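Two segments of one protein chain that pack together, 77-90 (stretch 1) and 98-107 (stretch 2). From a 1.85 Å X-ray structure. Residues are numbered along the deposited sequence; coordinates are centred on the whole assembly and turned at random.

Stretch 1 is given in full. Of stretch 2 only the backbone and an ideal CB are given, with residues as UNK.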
# COMPACT_ATOMS: atom_id res chain seq x y z
N LYS A 77 -10.56 13.13 11.20
CA LYS A 77 -9.61 13.75 10.26
C LYS A 77 -8.27 13.99 10.93
O LYS A 77 -8.20 14.53 12.05
CB LYS A 77 -10.17 15.07 9.70
CG LYS A 77 -9.40 15.60 8.46
CD LYS A 77 -9.83 17.00 8.08
CE LYS A 77 -9.39 18.04 9.12
NZ LYS A 77 -8.02 18.60 8.87
N VAL A 78 -7.21 13.61 10.22
CA VAL A 78 -5.82 13.84 10.63
C VAL A 78 -5.36 15.22 10.13
O VAL A 78 -5.55 15.56 8.95
CB VAL A 78 -4.88 12.73 10.05
CG1 VAL A 78 -3.41 12.97 10.41
CG2 VAL A 78 -5.34 11.39 10.54
N ASP A 79 -4.79 16.02 11.04
CA ASP A 79 -4.12 17.27 10.68
C ASP A 79 -2.84 16.93 9.89
O ASP A 79 -1.84 16.51 10.48
CB ASP A 79 -3.78 18.05 11.95
CG ASP A 79 -3.13 19.42 11.67
OD1 ASP A 79 -3.00 19.81 10.49
OD2 ASP A 79 -2.76 20.12 12.66
N THR A 80 -2.89 17.10 8.57
CA THR A 80 -1.75 16.91 7.67
C THR A 80 -1.20 18.29 7.23
O THR A 80 -0.45 18.39 6.27
CB THR A 80 -2.14 16.08 6.41
OG1 THR A 80 -3.35 16.60 5.85
CG2 THR A 80 -2.36 14.60 6.77
N GLY A 81 -1.58 19.34 7.96
CA GLY A 81 -1.24 20.72 7.57
C GLY A 81 -1.58 21.02 6.12
O GLY A 81 -2.71 20.76 5.68
N PHE A 82 -0.60 21.56 5.37
CA PHE A 82 -0.86 22.04 4.01
C PHE A 82 -1.19 20.88 3.09
O PHE A 82 -1.65 21.09 1.97
CB PHE A 82 0.33 22.85 3.45
CG PHE A 82 1.59 22.03 3.29
CD1 PHE A 82 1.71 21.11 2.26
CD2 PHE A 82 2.65 22.19 4.17
CE1 PHE A 82 2.85 20.34 2.11
CE2 PHE A 82 3.81 21.44 4.02
CZ PHE A 82 3.90 20.50 2.98
N ALA A 83 -0.94 19.67 3.55
CA ALA A 83 -1.00 18.50 2.65
C ALA A 83 -2.43 17.99 2.50
O ALA A 83 -2.82 17.00 3.13
CB ALA A 83 -0.11 17.39 3.16
N THR A 84 -3.22 18.68 1.68
CA THR A 84 -4.65 18.37 1.62
C THR A 84 -5.01 17.73 0.29
O THR A 84 -6.19 17.65 -0.08
CB THR A 84 -5.46 19.63 1.75
OG1 THR A 84 -5.02 20.57 0.76
CG2 THR A 84 -5.28 20.24 3.16
N ILE A 85 -3.99 17.31 -0.46
CA ILE A 85 -4.23 16.53 -1.66
C ILE A 85 -3.35 15.29 -1.57
O ILE A 85 -2.46 15.07 -2.42
CB ILE A 85 -3.98 17.31 -2.99
CG1 ILE A 85 -4.68 18.67 -3.01
CG2 ILE A 85 -4.51 16.49 -4.17
CD1 ILE A 85 -4.20 19.63 -4.17
N CYS A 86 -3.60 14.50 -0.52
CA CYS A 86 -2.96 13.21 -0.30
C CYS A 86 -3.56 12.13 -1.21
O CYS A 86 -4.78 12.11 -1.47
CB CYS A 86 -3.14 12.76 1.15
SG CYS A 86 -2.22 13.79 2.25
N ASN A 87 -2.72 11.22 -1.69
CA ASN A 87 -3.23 10.16 -2.52
C ASN A 87 -3.28 8.86 -1.70
O ASN A 87 -3.16 8.91 -0.46
CB ASN A 87 -2.43 10.05 -3.82
CG ASN A 87 -0.95 9.69 -3.59
OD1 ASN A 87 -0.62 8.92 -2.68
ND2 ASN A 87 -0.05 10.21 -4.46
N ASN A 88 -3.42 7.72 -2.37
CA ASN A 88 -3.65 6.43 -1.69
C ASN A 88 -2.42 5.73 -1.13
O ASN A 88 -2.52 4.59 -0.68
CB ASN A 88 -4.27 5.42 -2.65
CG ASN A 88 -5.68 5.76 -3.02
OD1 ASN A 88 -6.18 6.88 -2.76
ND2 ASN A 88 -6.35 4.79 -3.64
N ASP A 89 -1.27 6.41 -1.16
CA ASP A 89 0.03 5.79 -0.85
C ASP A 89 0.55 6.44 0.40
O ASP A 89 1.05 7.57 0.36
CB ASP A 89 0.99 6.00 -2.02
CG ASP A 89 0.47 5.48 -3.34
OD1 ASP A 89 -0.14 4.37 -3.41
OD2 ASP A 89 0.71 6.16 -4.37
N HIS A 90 0.43 5.75 1.53
CA HIS A 90 0.70 6.34 2.84
C HIS A 90 0.94 5.20 3.81
O HIS A 90 0.63 4.07 3.53
CB HIS A 90 -0.46 7.24 3.32
CG HIS A 90 -1.83 6.62 3.18
ND1 HIS A 90 -2.31 5.67 4.06
CD2 HIS A 90 -2.83 6.84 2.29
CE1 HIS A 90 -3.53 5.31 3.70
NE2 HIS A 90 -3.87 6.01 2.63
N UNK A 98 4.99 8.05 13.51
CA UNK A 98 5.03 8.83 12.27
C UNK A 98 4.11 8.29 11.21
O UNK A 98 3.93 7.08 11.11
CB UNK A 98 6.46 8.88 11.72
N UNK A 99 3.58 9.21 10.41
CA UNK A 99 2.89 8.89 9.18
C UNK A 99 3.74 9.31 7.98
O UNK A 99 4.45 10.31 8.03
CB UNK A 99 1.52 9.57 9.14
N UNK A 100 3.65 8.55 6.91
CA UNK A 100 4.22 8.95 5.65
C UNK A 100 3.07 9.13 4.68
O UNK A 100 2.16 8.26 4.60
CB UNK A 100 5.24 7.93 5.14
N UNK A 101 3.08 10.25 3.95
CA UNK A 101 1.99 10.56 2.99
C UNK A 101 2.60 10.95 1.66
O UNK A 101 3.79 11.29 1.59
CB UNK A 101 1.09 11.68 3.51
N UNK A 102 1.80 10.90 0.60
CA UNK A 102 2.24 11.29 -0.71
C UNK A 102 1.24 12.37 -1.16
O UNK A 102 0.06 12.08 -1.35
CB UNK A 102 2.31 10.10 -1.67
N UNK A 103 1.70 13.60 -1.30
CA UNK A 103 0.81 14.74 -1.50
C UNK A 103 1.24 15.63 -2.68
O UNK A 103 2.43 15.70 -3.02
CB UNK A 103 0.75 15.57 -0.22
N UNK A 104 0.29 16.32 -3.30
CA UNK A 104 0.62 17.14 -4.46
C UNK A 104 0.32 18.64 -4.35
O UNK A 104 0.33 19.33 -5.36
CB UNK A 104 -0.13 16.59 -5.67
N UNK A 105 0.11 19.16 -3.15
CA UNK A 105 -0.10 20.61 -2.97
C UNK A 105 1.11 21.42 -3.44
O UNK A 105 0.96 22.37 -4.21
CB UNK A 105 -0.39 20.92 -1.50
N UNK A 106 2.30 21.04 -2.98
CA UNK A 106 3.49 21.87 -3.18
C UNK A 106 4.01 21.96 -4.61
O UNK A 106 4.44 23.03 -5.03
CB UNK A 106 4.62 21.34 -2.29
N UNK A 107 3.95 20.85 -5.34
CA UNK A 107 4.59 20.77 -6.65
C UNK A 107 3.69 20.28 -7.77
O UNK A 107 4.13 20.18 -8.92
CB UNK A 107 5.81 19.85 -6.56

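Position 98 has nothing of stretch 1 near its ideal CB, so the choice is free; it is Leu 98, which makes no contact here.

At position 99 the CA-to-CB bond points toward stretch 1, yet no atom lies within 5.5 Å of the ideal CB. A short side chain would fall short, whereas a long or aromatic one could reach Val 78. Tyr 99 does so: Val 78 CG1 sits at the edge of its ring, 3.8 Å from Tyr 99 CE2.

Position 100 points sideways with only the His 90 backbone nearby, which sets little demand; Ala 100 occupies it, its O 3.0 Å from His 90 CA.

Position 101 has Cys 86 SG 4.1 Å from its ideal CB, and Ala 83 CB and Thr 80 CG2 lie further along. This lining suits a branched or extended apolar side chain such as Leu, Ile or Met. Ile 101, with chi1 p and chi2 t, carries CD1 to 3.5 Å from Ala 83 CB and 3.9 Å from Cys 86 SG.

At position 102 the bond points toward stretch 1, and the ideal CB is 3.3 Å from Asn 87 OD1 and 3.5 Å from Asp 89 O. Two acceptors so close favour a small donor: Ser, perhaps Thr. Ser 102 OG donates to Asp 89 O at 2.9 Å. Asn 87 N donates to Ser 102 O at 2.9 Å, while a water accepts from Ser 102 N, its O 2.8 Å from Asn 87 O and 3.0 Å from Asp 89 O.

Position 103 forms a single beta bridge with Cys 86. Its ideal CB lies near Ala 83 CB, but the backbone NH of Ile 85 is also within reach, so Asp or Asn fits as well as a small apolar group. Asp 103, chi1 t, accepts from Ile 85 N at OD1 (2.8 Å), although that oxygen is less surely placed; Asp 103 OD2 accepts from the backbone N of position 105 at 2.9 Å, holding the chain as it leaves the strand.

Position 104, sideways and loosely flanked, tolerates many long side chains. Lys 104 N donates to Ile 85 O at 3.1 Å; Lys 104 CG lies 3.5 Å from Ile 85 CG2, and the side chain's end leads away.

Position 105 points toward stretch 1, its ideal CB 3.7 Å from Phe 82 O. A compact aliphatic suits the Phe 82 and Ile 85 side chains; a small hydroxyl would also be reasonable beside that carbonyl. Val 105 sets CG2 3.2 Å from Phe 82 O and 3.8 Å from Ile 85 CG1.

Position 106 could take any flexible chain reaching the Phe 82 ring; Glu 106 CG lies 3.8 Å from Phe 82 CE1. Position 107, out of reach, is Phe 107.

Stretch 2 (98-107) LYAISDKVEF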
# COMPACT_ATOMS: atom_id res chain seq x y z
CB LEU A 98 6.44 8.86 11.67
CG LEU A 98 7.56 9.56 12.45
CD1 LEU A 98 8.86 9.41 11.72
CD2 LEU A 98 7.29 11.06 12.76
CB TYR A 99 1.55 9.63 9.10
CG TYR A 99 0.47 9.22 10.08
CD1 TYR A 99 0.56 8.02 10.81
CD2 TYR A 99 -0.66 10.01 10.25
CE1 TYR A 99 -0.45 7.65 11.72
CE2 TYR A 99 -1.68 9.65 11.16
CZ TYR A 99 -1.57 8.46 11.88
OH TYR A 99 -2.57 8.11 12.76
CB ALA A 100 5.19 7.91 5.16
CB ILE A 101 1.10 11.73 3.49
CG1 ILE A 101 1.94 12.98 3.71
CG2 ILE A 101 0.39 11.35 4.83
CD1 ILE A 101 1.14 14.25 4.21
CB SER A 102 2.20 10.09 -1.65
OG SER A 102 3.01 9.04 -1.15
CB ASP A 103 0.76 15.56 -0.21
CG ASP A 103 -0.04 16.82 -0.37
OD1 ASP A 103 -1.29 16.74 -0.25
OD2 ASP A 103 0.56 17.90 -0.62
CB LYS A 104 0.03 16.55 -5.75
CG LYS A 104 -1.45 16.55 -5.85
CD LYS A 104 -1.92 15.65 -7.03
CE LYS A 104 -2.17 16.48 -8.29
NZ LYS A 104 -2.94 15.68 -9.32
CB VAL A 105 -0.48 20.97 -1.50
CG1 VAL A 105 -0.31 22.46 -1.22
CG2 VAL A 105 -1.90 20.54 -1.22
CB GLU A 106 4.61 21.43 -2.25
CG GLU A 106 4.46 22.01 -0.86
CD GLU A 106 5.73 21.93 -0.04
OE1 GLU A 106 6.33 20.83 0.08
OE2 GLU A 106 6.12 22.97 0.53
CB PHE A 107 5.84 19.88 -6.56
CG PHE A 107 6.79 20.30 -5.46
CD1 PHE A 107 7.60 21.43 -5.61
CD2 PHE A 107 6.86 19.59 -4.27
CE1 PHE A 107 8.45 21.83 -4.60
CE2 PHE A 107 7.73 19.99 -3.25
CZ PHE A 107 8.52 21.10 -3.43
O HOH W 1 -0.90 9.74 0.98
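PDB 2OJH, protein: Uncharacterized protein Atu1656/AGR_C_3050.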